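Side-chain contacts in putative capsular polysaccharide biosynthesis protein (Streptococcus pneumoniae serotype 4, PDB 6EWJ), which probably transfers an amino group onto a sugar with the help of pyridoxal phosphate, as a step in pneumococcal teichoic acid biosynthesis: residues Asp293-Gly298 with His319-Arg324; Ile381-His386 with Glu399-Val404; Leu335-Leu340 with Ile345-His350. All blocks are in the same frame, centred on the assembly; numbering follows the deposited sequence.

Contact 1: Asp293-Gly298 with His319-Arg324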
ATOM      1  N   ASP A 293     -21.220 -27.871   8.160  1.00 30.43           N
ATOM      2  CA  ASP A 293     -21.863 -29.168   8.382  1.00 32.37           C
ATOM      3  C   ASP A 293     -23.389 -29.060   8.272  1.00 33.63           C
ATOM      4  O   ASP A 293     -24.029 -29.974   7.770  1.00 33.08           O
ATOM      5  CB  ASP A 293     -21.434 -29.778   9.722  1.00 33.47           C
ATOM      6  CG  ASP A 293     -19.952 -30.129   9.756  1.00 33.46           C
ATOM      7  OD1 ASP A 293     -19.316 -30.298   8.687  1.00 33.46           O
ATOM      8  OD2 ASP A 293     -19.421 -30.254  10.874  1.00 34.26           O
ATOM      9  N   ARG A 294     -23.964 -27.961   8.785  1.00 34.40           N
ATOM     10  CA  ARG A 294     -25.426 -27.766   8.743  1.00 35.75           C
ATOM     11  C   ARG A 294     -25.892 -27.584   7.286  1.00 34.67           C
ATOM     12  O   ARG A 294     -26.848 -28.237   6.833  1.00 34.44           O
ATOM     13  CB  ARG A 294     -25.840 -26.598   9.655  1.00 36.59           C
ATOM     14  CG  ARG A 294     -27.329 -26.308   9.700  1.00 38.64           C
ATOM     15  CD  ARG A 294     -27.643 -25.141  10.605  1.00 39.62           C
ATOM     16  NE  ARG A 294     -27.613 -25.592  11.981  1.00 41.82           N
ATOM     17  CZ  ARG A 294     -28.643 -26.099  12.664  1.00 44.00           C
ATOM     18  NH1 ARG A 294     -29.868 -26.189  12.144  1.00 44.71           N
ATOM     19  NH2 ARG A 294     -28.443 -26.499  13.896  1.00 45.63           N
ATOM     20  N   TYR A 295     -25.166 -26.755   6.534  1.00 32.34           N
ATOM     21  CA  TYR A 295     -25.440 -26.619   5.094  1.00 31.54           C
ATOM     22  C   TYR A 295     -25.315 -27.975   4.361  1.00 31.05           C
ATOM     23  O   TYR A 295     -26.199 -28.376   3.592  1.00 31.59           O
ATOM     24  CB  TYR A 295     -24.452 -25.624   4.439  1.00 30.10           C
ATOM     25  CG  TYR A 295     -24.740 -24.125   4.453  1.00 30.13           C
ATOM     26  CD1 TYR A 295     -26.012 -23.622   4.220  1.00 31.14           C
ATOM     27  CD2 TYR A 295     -23.683 -23.211   4.573  1.00 29.04           C
ATOM     28  CE1 TYR A 295     -26.242 -22.240   4.166  1.00 31.28           C
ATOM     29  CE2 TYR A 295     -23.894 -21.828   4.516  1.00 29.39           C
ATOM     30  CZ  TYR A 295     -25.176 -21.341   4.319  1.00 30.24           C
ATOM     31  OH  TYR A 295     -25.392 -19.994   4.215  1.00 29.93           O
ATOM     32  N   ASP A 296     -24.180 -28.637   4.580  1.00 30.22           N
ATOM     33  CA  ASP A 296     -23.911 -29.933   3.964  1.00 30.78           C
ATOM     34  C   ASP A 296     -25.044 -30.928   4.226  1.00 31.86           C
ATOM     35  O   ASP A 296     -25.519 -31.548   3.274  1.00 32.26           O
ATOM     36  CB  ASP A 296     -22.595 -30.532   4.432  1.00 30.64           C
ATOM     37  CG  ASP A 296     -21.372 -29.825   3.862  1.00 29.66           C
ATOM     38  OD1 ASP A 296     -21.464 -28.959   2.920  1.00 28.59           O
ATOM     39  OD2 ASP A 296     -20.282 -30.135   4.389  1.00 29.12           O
ATOM     40  N   SER A 297     -25.500 -31.075   5.466  1.00 32.67           N
ATOM     41  CA  SER A 297     -26.623 -32.027   5.720  1.00 34.75           C
ATOM     42  C   SER A 297     -27.907 -31.532   5.064  1.00 34.75           C
ATOM     43  O   SER A 297     -28.632 -32.296   4.478  1.00 34.56           O
ATOM     44  CB  SER A 297     -26.880 -32.300   7.205  1.00 36.58           C
ATOM     45  OG  SER A 297     -25.674 -32.371   7.967  1.00 36.66           O
ATOM     46  N   GLY A 298     -28.136 -30.217   5.107  1.00 34.59           N
ATOM     47  CA  GLY A 298     -29.284 -29.596   4.431  1.00 35.12           C
ATOM     48  C   GLY A 298     -29.386 -29.817   2.918  1.00 34.39           C
ATOM     49  O   GLY A 298     -30.472 -30.089   2.408  1.00 35.05           O
ATOM     50  N   HIS A 319     -13.877 -20.756   4.329  1.00 20.18           N
ATOM     51  CA  HIS A 319     -14.037 -19.299   4.022  1.00 19.83           C
ATOM     52  C   HIS A 319     -15.237 -18.948   3.123  1.00 19.61           C
ATOM     53  O   HIS A 319     -15.996 -18.039   3.434  1.00 20.01           O
ATOM     54  CB  HIS A 319     -12.757 -18.762   3.377  1.00 19.11           C
ATOM     55  CG  HIS A 319     -12.903 -17.356   2.927  1.00 18.57           C
ATOM     56  ND1 HIS A 319     -13.345 -16.361   3.768  1.00 18.81           N
ATOM     57  CD2 HIS A 319     -12.832 -16.812   1.699  1.00 18.35           C
ATOM     58  CE1 HIS A 319     -13.493 -15.252   3.077  1.00 18.28           C
ATOM     59  NE2 HIS A 319     -13.170 -15.500   1.826  1.00 18.15           N
ATOM     60  N   LEU A 320     -15.442 -19.730   2.070  1.00 19.04           N
ATOM     61  CA  LEU A 320     -16.639 -19.593   1.207  1.00 18.84           C
ATOM     62  C   LEU A 320     -17.425 -20.885   1.080  1.00 19.66           C
ATOM     63  O   LEU A 320     -16.828 -21.984   0.925  1.00 19.44           O
ATOM     64  CB  LEU A 320     -16.218 -19.191  -0.187  1.00 18.29           C
ATOM     65  CG  LEU A 320     -15.499 -17.818  -0.297  1.00 17.49           C
ATOM     66  CD1 LEU A 320     -14.973 -17.693  -1.709  1.00 17.21           C
ATOM     67  CD2 LEU A 320     -16.397 -16.655   0.074  1.00 17.66           C
ATOM     68  N   TYR A 321     -18.751 -20.762   1.100  1.00 19.93           N
ATOM     69  CA  TYR A 321     -19.595 -21.870   0.781  1.00 20.46           C
ATOM     70  C   TYR A 321     -19.991 -21.832  -0.697  1.00 20.22           C
ATOM     71  O   TYR A 321     -21.085 -21.396  -1.089  1.00 20.16           O
ATOM     72  CB  TYR A 321     -20.815 -21.945   1.692  1.00 21.37           C
ATOM     73  CG  TYR A 321     -21.412 -23.325   1.720  1.00 22.10           C
ATOM     74  CD1 TYR A 321     -20.782 -24.345   2.422  1.00 22.42           C
ATOM     75  CD2 TYR A 321     -22.575 -23.624   1.020  1.00 22.86           C
ATOM     76  CE1 TYR A 321     -21.317 -25.624   2.436  1.00 23.04           C
ATOM     77  CE2 TYR A 321     -23.154 -24.907   1.049  1.00 23.34           C
ATOM     78  CZ  TYR A 321     -22.501 -25.894   1.736  1.00 23.62           C
ATOM     79  OH  TYR A 321     -23.047 -27.123   1.764  1.00 24.27           O
ATOM     80  N   ILE A 322     -19.068 -22.336  -1.489  1.00 20.00           N
ATOM     81  CA  ILE A 322     -19.230 -22.463  -2.927  1.00 20.28           C
ATOM     82  C   ILE A 322     -20.134 -23.657  -3.263  1.00 21.08           C
ATOM     83  O   ILE A 322     -19.911 -24.787  -2.755  1.00 21.17           O
ATOM     84  CB  ILE A 322     -17.840 -22.555  -3.609  1.00 20.01           C
ATOM     85  CG1 ILE A 322     -17.116 -21.194  -3.366  1.00 19.93           C
ATOM     86  CG2 ILE A 322     -18.006 -22.961  -5.085  1.00 20.12           C
ATOM     87  CD1 ILE A 322     -15.860 -20.890  -4.153  1.00 19.79           C
ATOM     88  N   THR A 323     -21.150 -23.398  -4.097  1.00 21.21           N
ATOM     89  CA  THR A 323     -22.061 -24.434  -4.561  1.00 22.01           C
ATOM     90  C   THR A 323     -22.175 -24.348  -6.039  1.00 22.19           C
ATOM     91  O   THR A 323     -21.955 -23.280  -6.635  1.00 21.76           O
ATOM     92  CB  THR A 323     -23.485 -24.404  -3.943  1.00 22.84           C
ATOM     93  OG1 THR A 323     -24.325 -23.423  -4.600  1.00 22.87           O
ATOM     94  CG2 THR A 323     -23.457 -24.155  -2.405  1.00 22.91           C
ATOM     95  N   ARG A 324     -22.477 -25.487  -6.646  1.00 22.72           N
ATOM     96  CA  ARG A 324     -22.913 -25.542  -8.015  1.00 23.69           C
ATOM     97  C   ARG A 324     -24.284 -26.242  -8.106  1.00 24.93           C
ATOM     98  O   ARG A 324     -24.501 -27.243  -7.426  1.00 26.17           O
ATOM     99  CB  ARG A 324     -21.867 -26.239  -8.881  1.00 23.64           C
ATOM    100  CG  ARG A 324     -20.529 -25.525  -8.922  1.00 22.75           C
ATOM    101  CD  ARG A 324     -19.493 -26.310  -9.680  1.00 22.44           C
ATOM    102  NE  ARG A 324     -19.869 -26.458 -11.075  1.00 22.99           N
ATOM    103  CZ  ARG A 324     -19.263 -27.259 -11.951  1.00 23.53           C
ATOM    104  NH1 ARG A 324     -18.251 -28.041 -11.555  1.00 23.76           N
ATOM    105  NH2 ARG A 324     -19.681 -27.314 -13.209  1.00 23.75           N
TER
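Y295 and Y321 lay their rings face to face, with centroids 4.4 Å apart and planes inclined at 27°. Y321 has CG anti to the backbone N (chi1 -159°), which directs its ring to the helix. The side chains slide past one another in opposite directions, and CD2 of Y295 rides over the centre of the Y321 ring. The packing is tightest near the phenol carbon, where CB of Y295 stands 3.3 Å from CZ of Y321. A tyrosine suits the strand position because its flat body fills the buried layer while its hydroxyl reaches the helix: OH of Y321 donates to OD1 of D296 over 2.7 Å. Y295 suits its place in a like way, its flat ring stacking in the buried layer while OH hydrogen-bonds to P384 O.

The D296 side is less buried and rests on that one short hydrogen bond, whereas the carbon packing lies at the rings. Partly exposed, as befits an acid at the border of an apolar layer, D296 touches Y321 through OD1, which lies at the ring edge and is met on its anti side, the carboxylate and ring planes turned 39° apart.

The pair joins helix 268-299 to the middle strand, 321-325, of the three-stranded antiparallel sheet. Y295 also packs on V394 and I397 of helix 391-409, while P306 of strand 304-306 lies against Y321.

Contact 2: Ile381-His386 with Glu399-Val404; sequences ITLPLH and ETFKTV
With CG anti to its own backbone N (chi1 -170°), F401 sends its ring out from helix 391-409 toward the sheet, and L383, with CG anti to the carbonyl carbon (chi1 -55°), sets its two methyls against that ring. The arrangement is a helix packed on one face of the small antiparallel sheet in the C-terminal small domain of what is, by family, a fold type I PLP-dependent aminotransferase. Strand 380-383, outermost of the three strands, supplies the apolar residues, and N348 of the 345-350 loop is bonded along its other side.

The side chains of L383 and F401 cross at a slant. CD2 of L383 lies over the ring face, 4.1 Å from the F401 centroid and 26° off the ring normal, a CH-pi contact. Its twin, CD1, is on the same side of the ring plane but stands lower and beyond the border formed by CD2 and CE2 of F401, coming 3.6 Å from that CD2.

Strand alternation explains the choice of residues. I381 and L383 face the helix with branched hydrocarbon, and T382 between them turns away, its OG1 hydrogen-bonding to H350 ND1 and E380 OE2. A broad, apolar phenyl ring can span both aliphatic neighbours, and I336 of helix 330-342 and V325 of the central strand also touch it. I381 attends to another part of the ring, the two side chains passing in opposite directions with CD1 of I381 3.9 Å from CE1 of F401.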
ATOM      1  N   ILE A 381     -22.970 -20.749  -7.304  1.00 20.49           N
ATOM      2  CA  ILE A 381     -23.488 -19.765  -6.373  1.00 20.65           C
ATOM      3  C   ILE A 381     -22.821 -19.910  -5.017  1.00 20.74           C
ATOM      4  O   ILE A 381     -22.774 -21.004  -4.426  1.00 20.34           O
ATOM      5  CB  ILE A 381     -25.020 -19.866  -6.232  1.00 21.72           C
ATOM      6  CG1 ILE A 381     -25.707 -19.498  -7.581  1.00 21.87           C
ATOM      7  CG2 ILE A 381     -25.547 -18.910  -5.182  1.00 22.00           C
ATOM      8  CD1 ILE A 381     -27.182 -19.846  -7.644  1.00 22.94           C
ATOM      9  N   THR A 382     -22.335 -18.795  -4.492  1.00 20.40           N
ATOM     10  CA  THR A 382     -21.763 -18.791  -3.190  1.00 20.76           C
ATOM     11  C   THR A 382     -22.790 -18.280  -2.194  1.00 21.45           C
ATOM     12  O   THR A 382     -23.312 -17.172  -2.341  1.00 21.44           O
ATOM     13  CB  THR A 382     -20.501 -17.924  -3.127  1.00 20.03           C
ATOM     14  OG1 THR A 382     -19.708 -18.178  -4.268  1.00 19.95           O
ATOM     15  CG2 THR A 382     -19.683 -18.225  -1.909  1.00 19.91           C
ATOM     16  N   LEU A 383     -23.065 -19.095  -1.179  1.00 22.02           N
ATOM     17  CA  LEU A 383     -23.944 -18.714  -0.073  1.00 22.83           C
ATOM     18  C   LEU A 383     -23.145 -18.118   1.046  1.00 22.37           C
ATOM     19  O   LEU A 383     -21.961 -18.423   1.140  1.00 21.41           O
ATOM     20  CB  LEU A 383     -24.675 -19.939   0.482  1.00 23.86           C
ATOM     21  CG  LEU A 383     -25.468 -20.776  -0.532  1.00 24.60           C
ATOM     22  CD1 LEU A 383     -26.116 -21.950   0.182  1.00 25.38           C
ATOM     23  CD2 LEU A 383     -26.501 -19.945  -1.257  1.00 25.34           C
ATOM     24  N   PRO A 384     -23.791 -17.291   1.899  1.00 22.87           N
ATOM     25  CA  PRO A 384     -23.115 -16.638   2.981  1.00 22.83           C
ATOM     26  C   PRO A 384     -22.465 -17.663   3.943  1.00 23.04           C
ATOM     27  O   PRO A 384     -23.064 -18.716   4.228  1.00 23.67           O
ATOM     28  CB  PRO A 384     -24.250 -15.896   3.692  1.00 23.80           C
ATOM     29  CG  PRO A 384     -25.189 -15.565   2.618  1.00 24.12           C
ATOM     30  CD  PRO A 384     -25.196 -16.846   1.815  1.00 23.94           C
ATOM     31  N   LEU A 385     -21.234 -17.381   4.339  1.00 22.79           N
ATOM     32  CA  LEU A 385     -20.504 -18.203   5.335  1.00 23.46           C
ATOM     33  C   LEU A 385     -19.620 -17.273   6.151  1.00 24.27           C
ATOM     34  O   LEU A 385     -18.542 -16.866   5.710  1.00 23.80           O
ATOM     35  CB  LEU A 385     -19.661 -19.283   4.669  1.00 22.83           C
ATOM     36  CG  LEU A 385     -18.915 -20.270   5.590  1.00 23.18           C
ATOM     37  CD1 LEU A 385     -19.836 -20.961   6.559  1.00 23.91           C
ATOM     38  CD2 LEU A 385     -18.143 -21.294   4.774  1.00 22.97           C
ATOM     39  N   HIS A 386     -20.123 -16.924   7.333  1.00 25.80           N
ATOM     40  CA  HIS A 386     -19.437 -16.054   8.243  1.00 26.26           C
ATOM     41  C   HIS A 386     -20.036 -16.287   9.624  1.00 27.96           C
ATOM     42  O   HIS A 386     -21.099 -16.917   9.772  1.00 28.11           O
ATOM     43  CB  HIS A 386     -19.637 -14.595   7.817  1.00 25.90           C
ATOM     44  CG  HIS A 386     -21.071 -14.195   7.647  1.00 27.23           C
ATOM     45  ND1 HIS A 386     -21.875 -13.806   8.697  1.00 28.78           N
ATOM     46  CD2 HIS A 386     -21.847 -14.109   6.539  1.00 27.46           C
ATOM     47  CE1 HIS A 386     -23.075 -13.484   8.244  1.00 29.44           C
ATOM     48  NE2 HIS A 386     -23.087 -13.676   6.934  1.00 28.31           N
ATOM     49  N   GLU A 399     -33.478 -24.053   3.076  1.00 36.79           N
ATOM     50  CA  GLU A 399     -34.790 -24.367   2.593  1.00 38.72           C
ATOM     51  C   GLU A 399     -35.195 -23.399   1.423  1.00 38.30           C
ATOM     52  O   GLU A 399     -35.737 -23.865   0.417  1.00 38.20           O
ATOM     53  CB  GLU A 399     -35.774 -24.691   3.738  1.00 40.87           C
ATOM     54  CG  GLU A 399     -36.359 -23.474   4.317  1.00 42.35           C
ATOM     55  CD  GLU A 399     -37.595 -23.036   3.535  1.00 43.84           C
ATOM     56  OE1 GLU A 399     -37.472 -22.745   2.322  1.00 44.36           O
ATOM     57  OE2 GLU A 399     -38.704 -23.023   4.122  1.00 45.77           O
ATOM     58  N   THR A 400     -34.831 -22.105   1.508  1.00 37.52           N
ATOM     59  CA  THR A 400     -35.107 -21.115   0.425  1.00 36.93           C
ATOM     60  C   THR A 400     -34.342 -21.407  -0.877  1.00 35.55           C
ATOM     61  O   THR A 400     -34.912 -21.358  -1.959  1.00 35.91           O
ATOM     62  CB  THR A 400     -34.814 -19.665   0.868  1.00 36.87           C
ATOM     63  OG1 THR A 400     -35.539 -19.345   2.059  1.00 37.69           O
ATOM     64  CG2 THR A 400     -35.208 -18.673  -0.225  1.00 36.75           C
ATOM     65  N   PHE A 401     -33.069 -21.763  -0.763  1.00 34.15           N
ATOM     66  CA  PHE A 401     -32.255 -22.061  -1.932  1.00 33.01           C
ATOM     67  C   PHE A 401     -32.811 -23.301  -2.681  1.00 34.42           C
ATOM     68  O   PHE A 401     -32.907 -23.296  -3.921  1.00 33.52           O
ATOM     69  CB  PHE A 401     -30.791 -22.247  -1.489  1.00 31.49           C
ATOM     70  CG  PHE A 401     -29.777 -22.326  -2.591  1.00 30.46           C
ATOM     71  CD1 PHE A 401     -30.002 -21.809  -3.879  1.00 30.84           C
ATOM     72  CD2 PHE A 401     -28.548 -22.883  -2.320  1.00 29.61           C
ATOM     73  CE1 PHE A 401     -29.017 -21.881  -4.853  1.00 30.10           C
ATOM     74  CE2 PHE A 401     -27.563 -22.956  -3.281  1.00 29.27           C
ATOM     75  CZ  PHE A 401     -27.796 -22.465  -4.556  1.00 29.12           C
ATOM     76  N   LYS A 402     -33.216 -24.331  -1.930  1.00 35.65           N
ATOM     77  CA  LYS A 402     -33.874 -25.491  -2.558  1.00 37.40           C
ATOM     78  C   LYS A 402     -35.165 -25.114  -3.285  1.00 38.93           C
ATOM     79  O   LYS A 402     -35.306 -25.404  -4.465  1.00 39.45           O
ATOM     80  CB  LYS A 402     -34.209 -26.569  -1.538  1.00 38.22           C
ATOM     81  CG  LYS A 402     -33.004 -27.301  -0.990  1.00 37.59           C
ATOM     82  CD  LYS A 402     -33.503 -28.341  -0.004  1.00 39.09           C
ATOM     83  CE  LYS A 402     -32.676 -28.410   1.234  1.00 39.21           C
ATOM     84  NZ  LYS A 402     -33.136 -29.521   2.118  1.00 40.37           N
ATOM     85  N   THR A 403     -36.071 -24.429  -2.582  1.00 40.93           N
ATOM     86  CA  THR A 403     -37.355 -23.994  -3.149  1.00 42.77           C
ATOM     87  C   THR A 403     -37.173 -23.107  -4.378  1.00 42.72           C
ATOM     88  O   THR A 403     -37.864 -23.282  -5.393  1.00 42.96           O
ATOM     89  CB  THR A 403     -38.211 -23.245  -2.100  1.00 43.85           C
ATOM     90  OG1 THR A 403     -38.464 -24.108  -0.999  1.00 44.46           O
ATOM     91  CG2 THR A 403     -39.574 -22.771  -2.678  1.00 45.31           C
ATOM     92  N   VAL A 404     -36.258 -22.151  -4.270  1.00 42.40           N
ATOM     93  CA  VAL A 404     -35.998 -21.206  -5.354  1.00 42.77           C
ATOM     94  C   VAL A 404     -35.433 -21.892  -6.583  1.00 43.54           C
ATOM     95  O   VAL A 404     -35.871 -21.606  -7.689  1.00 44.69           O
ATOM     96  CB  VAL A 404     -35.071 -20.050  -4.891  1.00 41.82           C
ATOM     97  CG1 VAL A 404     -34.400 -19.372  -6.068  1.00 40.91           C
ATOM     98  CG2 VAL A 404     -35.879 -19.028  -4.093  1.00 42.67           C
TER

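Contact 3: Leu335-Leu340 with Ile345-His350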
ATOM      1  N   LEU A 335     -30.934 -15.897 -12.473  1.00 32.30           N
ATOM      2  CA  LEU A 335     -32.311 -15.763 -11.944  1.00 34.00           C
ATOM      3  C   LEU A 335     -32.389 -16.256 -10.508  1.00 33.48           C
ATOM      4  O   LEU A 335     -32.897 -15.536  -9.643  1.00 34.20           O
ATOM      5  CB  LEU A 335     -33.357 -16.473 -12.823  1.00 35.60           C
ATOM      6  CG  LEU A 335     -34.843 -16.371 -12.392  1.00 37.81           C
ATOM      7  CD1 LEU A 335     -35.288 -14.931 -12.067  1.00 38.76           C
ATOM      8  CD2 LEU A 335     -35.757 -16.959 -13.442  1.00 39.07           C
ATOM      9  N   ILE A 336     -31.778 -17.412 -10.226  1.00 32.57           N
ATOM     10  CA  ILE A 336     -31.716 -17.944  -8.838  1.00 32.74           C
ATOM     11  C   ILE A 336     -31.075 -16.932  -7.845  1.00 31.93           C
ATOM     12  O   ILE A 336     -31.589 -16.715  -6.748  1.00 32.61           O
ATOM     13  CB  ILE A 336     -31.010 -19.323  -8.769  1.00 32.17           C
ATOM     14  CG1 ILE A 336     -31.861 -20.396  -9.469  1.00 32.92           C
ATOM     15  CG2 ILE A 336     -30.779 -19.749  -7.311  1.00 32.30           C
ATOM     16  CD1 ILE A 336     -31.138 -21.702  -9.766  1.00 32.43           C
ATOM     17  N   ILE A 337     -29.995 -16.275  -8.240  1.00 31.56           N
ATOM     18  CA  ILE A 337     -29.387 -15.259  -7.377  1.00 31.68           C
ATOM     19  C   ILE A 337     -30.354 -14.113  -7.089  1.00 33.02           C
ATOM     20  O   ILE A 337     -30.507 -13.696  -5.941  1.00 32.93           O
ATOM     21  CB  ILE A 337     -28.084 -14.712  -7.952  1.00 30.99           C
ATOM     22  CG1 ILE A 337     -27.001 -15.770  -7.771  1.00 30.46           C
ATOM     23  CG2 ILE A 337     -27.668 -13.407  -7.271  1.00 30.47           C
ATOM     24  CD1 ILE A 337     -25.733 -15.437  -8.507  1.00 29.88           C
ATOM     25  N   GLN A 338     -31.026 -13.619  -8.116  1.00 35.11           N
ATOM     26  CA  GLN A 338     -32.017 -12.536  -7.907  1.00 37.48           C
ATOM     27  C   GLN A 338     -33.223 -12.989  -7.034  1.00 37.61           C
ATOM     28  O   GLN A 338     -33.745 -12.194  -6.230  1.00 37.00           O
ATOM     29  CB  GLN A 338     -32.466 -11.924  -9.248  1.00 39.95           C
ATOM     30  CG  GLN A 338     -31.349 -11.326 -10.101  1.00 40.82           C
ATOM     31  CD  GLN A 338     -30.575 -10.191  -9.464  1.00 43.30           C
ATOM     32  OE1 GLN A 338     -31.064  -9.469  -8.579  1.00 46.78           O
ATOM     33  NE2 GLN A 338     -29.336  -9.998  -9.946  1.00 44.08           N
ATOM     34  N   GLU A 339     -33.647 -14.248  -7.181  1.00 37.24           N
ATOM     35  CA  GLU A 339     -34.697 -14.810  -6.318  1.00 38.22           C
ATOM     36  C   GLU A 339     -34.229 -14.984  -4.869  1.00 36.74           C
ATOM     37  O   GLU A 339     -35.008 -14.780  -3.942  1.00 37.26           O
ATOM     38  CB  GLU A 339     -35.173 -16.166  -6.829  1.00 39.45           C
ATOM     39  CG  GLU A 339     -36.077 -16.086  -8.045  1.00 41.32           C
ATOM     40  CD  GLU A 339     -37.441 -15.517  -7.721  1.00 43.85           C
ATOM     41  OE1 GLU A 339     -38.014 -15.843  -6.650  1.00 45.69           O
ATOM     42  OE2 GLU A 339     -37.954 -14.736  -8.539  1.00 46.00           O
ATOM     43  N   LEU A 340     -32.977 -15.367  -4.672  1.00 34.70           N
ATOM     44  CA  LEU A 340     -32.398 -15.392  -3.304  1.00 34.25           C
ATOM     45  C   LEU A 340     -32.411 -14.003  -2.676  1.00 34.09           C
ATOM     46  O   LEU A 340     -32.772 -13.833  -1.507  1.00 34.54           O
ATOM     47  CB  LEU A 340     -30.969 -15.939  -3.310  1.00 33.10           C
ATOM     48  CG  LEU A 340     -30.858 -17.468  -3.514  1.00 33.22           C
ATOM     49  CD1 LEU A 340     -29.405 -17.891  -3.693  1.00 32.09           C
ATOM     50  CD2 LEU A 340     -31.461 -18.191  -2.318  1.00 33.94           C
ATOM     51  N   ILE A 345     -31.652 -12.972   1.040  1.00 35.80           N
ATOM     52  CA  ILE A 345     -30.414 -13.743   1.085  1.00 33.95           C
ATOM     53  C   ILE A 345     -29.401 -13.234   0.069  1.00 31.91           C
ATOM     54  O   ILE A 345     -29.585 -13.421  -1.143  1.00 31.39           O
ATOM     55  CB  ILE A 345     -30.689 -15.243   0.810  1.00 34.34           C
ATOM     56  CG1 ILE A 345     -31.645 -15.799   1.861  1.00 35.68           C
ATOM     57  CG2 ILE A 345     -29.392 -16.040   0.840  1.00 33.70           C
ATOM     58  CD1 ILE A 345     -32.268 -17.120   1.489  1.00 36.64           C
ATOM     59  N   ALA A 346     -28.316 -12.656   0.575  1.00 30.60           N
ATOM     60  CA  ALA A 346     -27.201 -12.202  -0.252  1.00 29.64           C
ATOM     61  C   ALA A 346     -26.390 -13.426  -0.708  1.00 28.47           C
ATOM     62  O   ALA A 346     -26.326 -14.443  -0.007  1.00 28.98           O
ATOM     63  CB  ALA A 346     -26.309 -11.226   0.514  1.00 29.05           C
ATOM     64  N   SER A 347     -25.888 -13.356  -1.928  1.00 27.23           N
ATOM     65  CA  SER A 347     -25.154 -14.468  -2.515  1.00 26.33           C
ATOM     66  C   SER A 347     -24.136 -13.858  -3.449  1.00 25.71           C
ATOM     67  O   SER A 347     -24.172 -12.622  -3.717  1.00 25.54           O
ATOM     68  CB  SER A 347     -26.096 -15.468  -3.210  1.00 26.93           C
ATOM     69  OG  SER A 347     -26.754 -14.937  -4.361  1.00 27.12           O
ATOM     70  N   ASN A 348     -23.208 -14.674  -3.916  1.00 24.41           N
ATOM     71  CA  ASN A 348     -22.147 -14.184  -4.715  1.00 24.33           C
ATOM     72  C   ASN A 348     -21.692 -15.226  -5.658  1.00 22.89           C
ATOM     73  O   ASN A 348     -22.223 -16.347  -5.660  1.00 22.51           O
ATOM     74  CB  ASN A 348     -21.010 -13.748  -3.789  1.00 26.28           C
ATOM     75  CG  ASN A 348     -20.247 -12.567  -4.308  1.00 28.59           C
ATOM     76  OD1 ASN A 348     -20.242 -12.265  -5.518  1.00 30.30           O
ATOM     77  ND2 ASN A 348     -19.544 -11.905  -3.405  1.00 30.44           N
ATOM     78  N   VAL A 349     -20.755 -14.851  -6.522  1.00 22.24           N
ATOM     79  CA  VAL A 349     -20.227 -15.754  -7.534  1.00 22.07           C
ATOM     80  C   VAL A 349     -18.721 -15.695  -7.454  1.00 21.53           C
ATOM     81  O   VAL A 349     -18.123 -14.613  -7.531  1.00 21.39           O
ATOM     82  CB  VAL A 349     -20.716 -15.447  -8.989  1.00 22.00           C
ATOM     83  CG1 VAL A 349     -19.990 -16.335 -10.004  1.00 22.11           C
ATOM     84  CG2 VAL A 349     -22.204 -15.621  -9.109  1.00 23.22           C
ATOM     85  N   HIS A 350     -18.116 -16.852  -7.243  1.00 21.38           N
ATOM     86  CA  HIS A 350     -16.666 -17.005  -7.231  1.00 21.12           C
ATOM     87  C   HIS A 350     -16.316 -18.121  -8.214  1.00 21.81           C
ATOM     88  O   HIS A 350     -16.482 -19.318  -7.872  1.00 21.94           O
ATOM     89  CB  HIS A 350     -16.168 -17.401  -5.854  1.00 21.19           C
ATOM     90  CG  HIS A 350     -16.471 -16.408  -4.782  1.00 20.75           C
ATOM     91  ND1 HIS A 350     -17.698 -16.346  -4.172  1.00 21.11           N
ATOM     92  CD2 HIS A 350     -15.733 -15.414  -4.250  1.00 20.85           C
ATOM     93  CE1 HIS A 350     -17.695 -15.381  -3.275  1.00 20.94           C
ATOM     94  NE2 HIS A 350     -16.523 -14.775  -3.325  1.00 21.25           N
TER
HETATM   95  O   HOH W   1     -28.698 -13.327  -3.841  1.00 28.68           O
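At the C-terminal end of helix 330-342, in the small domain of what is, by family, a fold type I aminotransferase, the chain doubles back so that I345, S347 and V349 run beside L340 and I337. The reversal is tied by a 6-to-1 backbone bond, I345 N to L340 O over 2.9 Å, consistent with a Schellman motif. It is a bent bond, with the N-H...O angle at 149° and the donor above the carbonyl plane.

Apolar side chains pack next to this bond. CD2 of L340 meets CD1 of I345 at 4.0 Å, the two crossing at a slant, and this buried pair suits the hydrophobic side of the helix. One turn earlier, CD1 of I337 touches CG2 of V349 at 3.6 Å, the side chains crossing at about a right angle. V349 lies near the cofactor site, its side chain about 6 Å from that of Y351, a residue that contacts pyridoxal phosphate when the cofactor is bound; this chain holds none. W253 of the second subunit packs on both I337 and V349, bringing the dimer partner to this edge.

Between the two apolar pairs sits S347, small enough to fit beside the helix and polar enough to serve a water. Its OG, held between the backbone N and the carbonyl carbon (chi1 66°), lies against I337, 3.4 Å from CG2. From there it donates to a water that in turn donates to two backbone oxygens, I337 O and I345 O, so that one molecule bridges helix and loop by three bonds. The shortest of them runs 2.6 Å from S347 OG to the water oxygen.

Overall arrangement
All three contacts lie on one side of the chain's centre, around the three-stranded antiparallel sheet and its helices. In sequence order they come as contact 1, contact 3, then contact 2, each closing before the next opens. The centres of contacts 1 and 2 are about 8 Å apart, as are those of contacts 2 and 3, while contacts 1 and 3 lie about 14 Å apart. Contacts 1 and 2 share the sheet through neighbouring strands 321-325 and 380-383. Contact 3 joins strand 380-383 through N348 O and T382 N. That strand thus sits between strand 321-325 and the 345-350 loop, and contact 3 reaches W253 of the second subunit and lies near Y351.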